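Long-range contact in protein BA42 (Bizionia argentinensis, PDB 4OA3), which is of unknown function but binds calcium ions and consists of a stand-alone TPM domain: residues R47-F52 and G65-Y69. Residues are numbered along the deposited sequence.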
loop_
_atom_site.group_PDB
_atom_site.type_symbol
_atom_site.label_atom_id
_atom_site.label_comp_id
_atom_site.label_asym_id
_atom_site.label_seq_id
_atom_site.Cartn_x
_atom_site.Cartn_y
_atom_site.Cartn_z
ATOM N N ARG A 47 -14.476 2.474 2.764
ATOM C CA ARG A 47 -13.808 2.067 3.989
ATOM C C ARG A 47 -12.308 2.382 3.885
ATOM O O ARG A 47 -11.713 2.909 4.832
ATOM C CB ARG A 47 -14.035 0.574 4.288
ATOM C CG ARG A 47 -13.235 0.028 5.476
ATOM C CD ARG A 47 -13.477 0.782 6.764
ATOM N NE ARG A 47 -12.700 0.213 7.870
ATOM C CZ ARG A 47 -12.500 0.816 9.041
ATOM N NH1 ARG A 47 -13.044 2.003 9.292
ATOM N NH2 ARG A 47 -11.734 0.248 9.963
ATOM N N ALA A 48 -11.687 2.031 2.763
ATOM C CA ALA A 48 -10.254 2.339 2.605
ATOM C C ALA A 48 -9.982 3.846 2.695
ATOM O O ALA A 48 -8.993 4.250 3.289
ATOM C CB ALA A 48 -9.764 1.809 1.276
ATOM N N MET A 49 -10.863 4.685 2.143
ATOM C CA MET A 49 -10.758 6.139 2.215
ATOM C C MET A 49 -10.857 6.602 3.685
ATOM O O MET A 49 -10.055 7.430 4.101
ATOM C CB MET A 49 -11.886 6.755 1.394
ATOM C CG MET A 49 -11.819 8.235 1.297
ATOM S SD MET A 49 -12.827 8.845 -0.095
ATOM C CE MET A 49 -14.400 8.449 0.464
ATOM N N ASP A 50 -11.769 6.017 4.481
ATOM C CA ASP A 50 -11.861 6.352 5.903
ATOM C C ASP A 50 -10.570 5.957 6.616
ATOM O O ASP A 50 -10.077 6.696 7.466
ATOM C CB ASP A 50 -13.056 5.646 6.582
ATOM C CG ASP A 50 -14.446 6.134 6.186
ATOM O OD1 ASP A 50 -14.572 7.301 5.751
ATOM O OD2 ASP A 50 -15.400 5.394 6.395
ATOM N N VAL A 51 -10.042 4.774 6.336
ATOM C CA VAL A 51 -8.799 4.355 6.986
ATOM C C VAL A 51 -7.642 5.275 6.588
ATOM O O VAL A 51 -6.887 5.710 7.468
ATOM C CB VAL A 51 -8.487 2.893 6.644
ATOM C CG1 VAL A 51 -7.104 2.489 7.150
ATOM C CG2 VAL A 51 -9.528 1.964 7.264
ATOM N N PHE A 52 -7.528 5.603 5.319
ATOM C CA PHE A 52 -6.491 6.526 4.827
ATOM C C PHE A 52 -6.518 7.843 5.635
ATOM O O PHE A 52 -5.474 8.360 6.082
ATOM C CB PHE A 52 -6.739 6.810 3.331
ATOM C CG PHE A 52 -5.648 7.578 2.643
ATOM C CD1 PHE A 52 -5.653 8.964 2.628
ATOM C CD2 PHE A 52 -4.631 6.914 1.997
ATOM C CE1 PHE A 52 -4.608 9.658 2.020
ATOM C CE2 PHE A 52 -3.614 7.611 1.354
ATOM C CZ PHE A 52 -3.619 8.977 1.366
ATOM N N GLY A 65 0.688 9.579 -0.921
ATOM C CA GLY A 65 0.582 8.394 -0.080
ATOM C C GLY A 65 -0.373 7.414 -0.718
ATOM O O GLY A 65 -1.313 7.806 -1.429
ATOM N N VAL A 66 -0.139 6.126 -0.512
ATOM C CA VAL A 66 -1.022 5.079 -1.002
ATOM C C VAL A 66 -1.186 4.061 0.110
ATOM O O VAL A 66 -0.213 3.714 0.778
ATOM C CB VAL A 66 -0.568 4.422 -2.337
ATOM C CG1 VAL A 66 0.829 3.828 -2.225
ATOM C CG2 VAL A 66 -1.564 3.359 -2.806
ATOM N N LEU A 67 -2.439 3.638 0.336
ATOM C CA LEU A 67 -2.802 2.621 1.293
ATOM C C LEU A 67 -3.162 1.349 0.544
ATOM O O LEU A 67 -3.993 1.377 -0.372
ATOM C CB LEU A 67 -4.039 3.061 2.109
ATOM C CG LEU A 67 -4.565 2.043 3.114
ATOM C CD1 LEU A 67 -3.543 1.736 4.195
ATOM C CD2 LEU A 67 -5.848 2.553 3.757
ATOM N N ILE A 68 -2.553 0.237 0.939
ATOM C CA ILE A 68 -2.944 -1.101 0.560
ATOM C C ILE A 68 -3.793 -1.622 1.718
ATOM O O ILE A 68 -3.294 -1.964 2.783
ATOM C CB ILE A 68 -1.762 -2.016 0.281
ATOM C CG1 ILE A 68 -0.930 -1.441 -0.855
ATOM C CG2 ILE A 68 -2.249 -3.451 -0.048
ATOM C CD1 ILE A 68 0.422 -2.218 -1.087
ATOM N N TYR A 69 -5.092 -1.592 1.507
ATOM C CA TYR A 69 -6.079 -2.016 2.491
ATOM C C TYR A 69 -6.477 -3.465 2.249
ATOM O O TYR A 69 -6.853 -3.799 1.122
ATOM C CB TYR A 69 -7.303 -1.096 2.375
ATOM C CG TYR A 69 -8.497 -1.587 3.134
ATOM C CD1 TYR A 69 -9.397 -2.466 2.549
ATOM C CD2 TYR A 69 -8.700 -1.232 4.455
ATOM C CE1 TYR A 69 -10.454 -2.997 3.266
ATOM C CE2 TYR A 69 -9.805 -1.691 5.154
ATOM C CZ TYR A 69 -10.613 -2.665 4.588
ATOM O OH TYR A 69 -11.730 -3.188 5.198
#
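Arg47 opens the contact by laying its aliphatic stem beside the phenol of Tyr69, with Arg47 CG 3.6 Å from Tyr69 OH. The polar ends do not bond to each other; both turn to Glu37, which takes a salt bridge from the arginine and a hydrogen bond with the tyrosine hydroxyl. One residue on, the small Ala48 allows the helix and strand backbones to approach: its CA is 6.0 Å from that of Tyr69, and Ala48 CB meets Tyr69 CB at 4.0 Å. Met49 and Asp50 lie on the part of the turn that does not touch the strand. Val51 then reaches back, setting CG1 3.6 Å from Leu67 CD2 and CG2 4.2 Å from Tyr69 CE2, so it touches both residues. Phe52 extends along the strand towards its start; its ring presents an edge to the backbone, with CE2 3.6 Å from Gly65 O, while CD2 packs 3.9 Å from Leu67 CB. No hydrogen bond crosses; the joint is van der Waals packing in which main-chain atoms also meet side chains, as where Ala48 O lies 3.6 Å from Leu67 CD2, and the segment axes come within 9.3 Å at 126°. Gly65, Leu67 and Tyr69 form the strand's helix-facing side, whereas Val66 and Ile68 point away and touch helix 110-128. The pair belongs to the beta-alpha-beta unit of strand 31-37, helix 44-54 and strand 65-71; helix 44-54 packs on one face of the mixed sheet, helix 110-128 on the other.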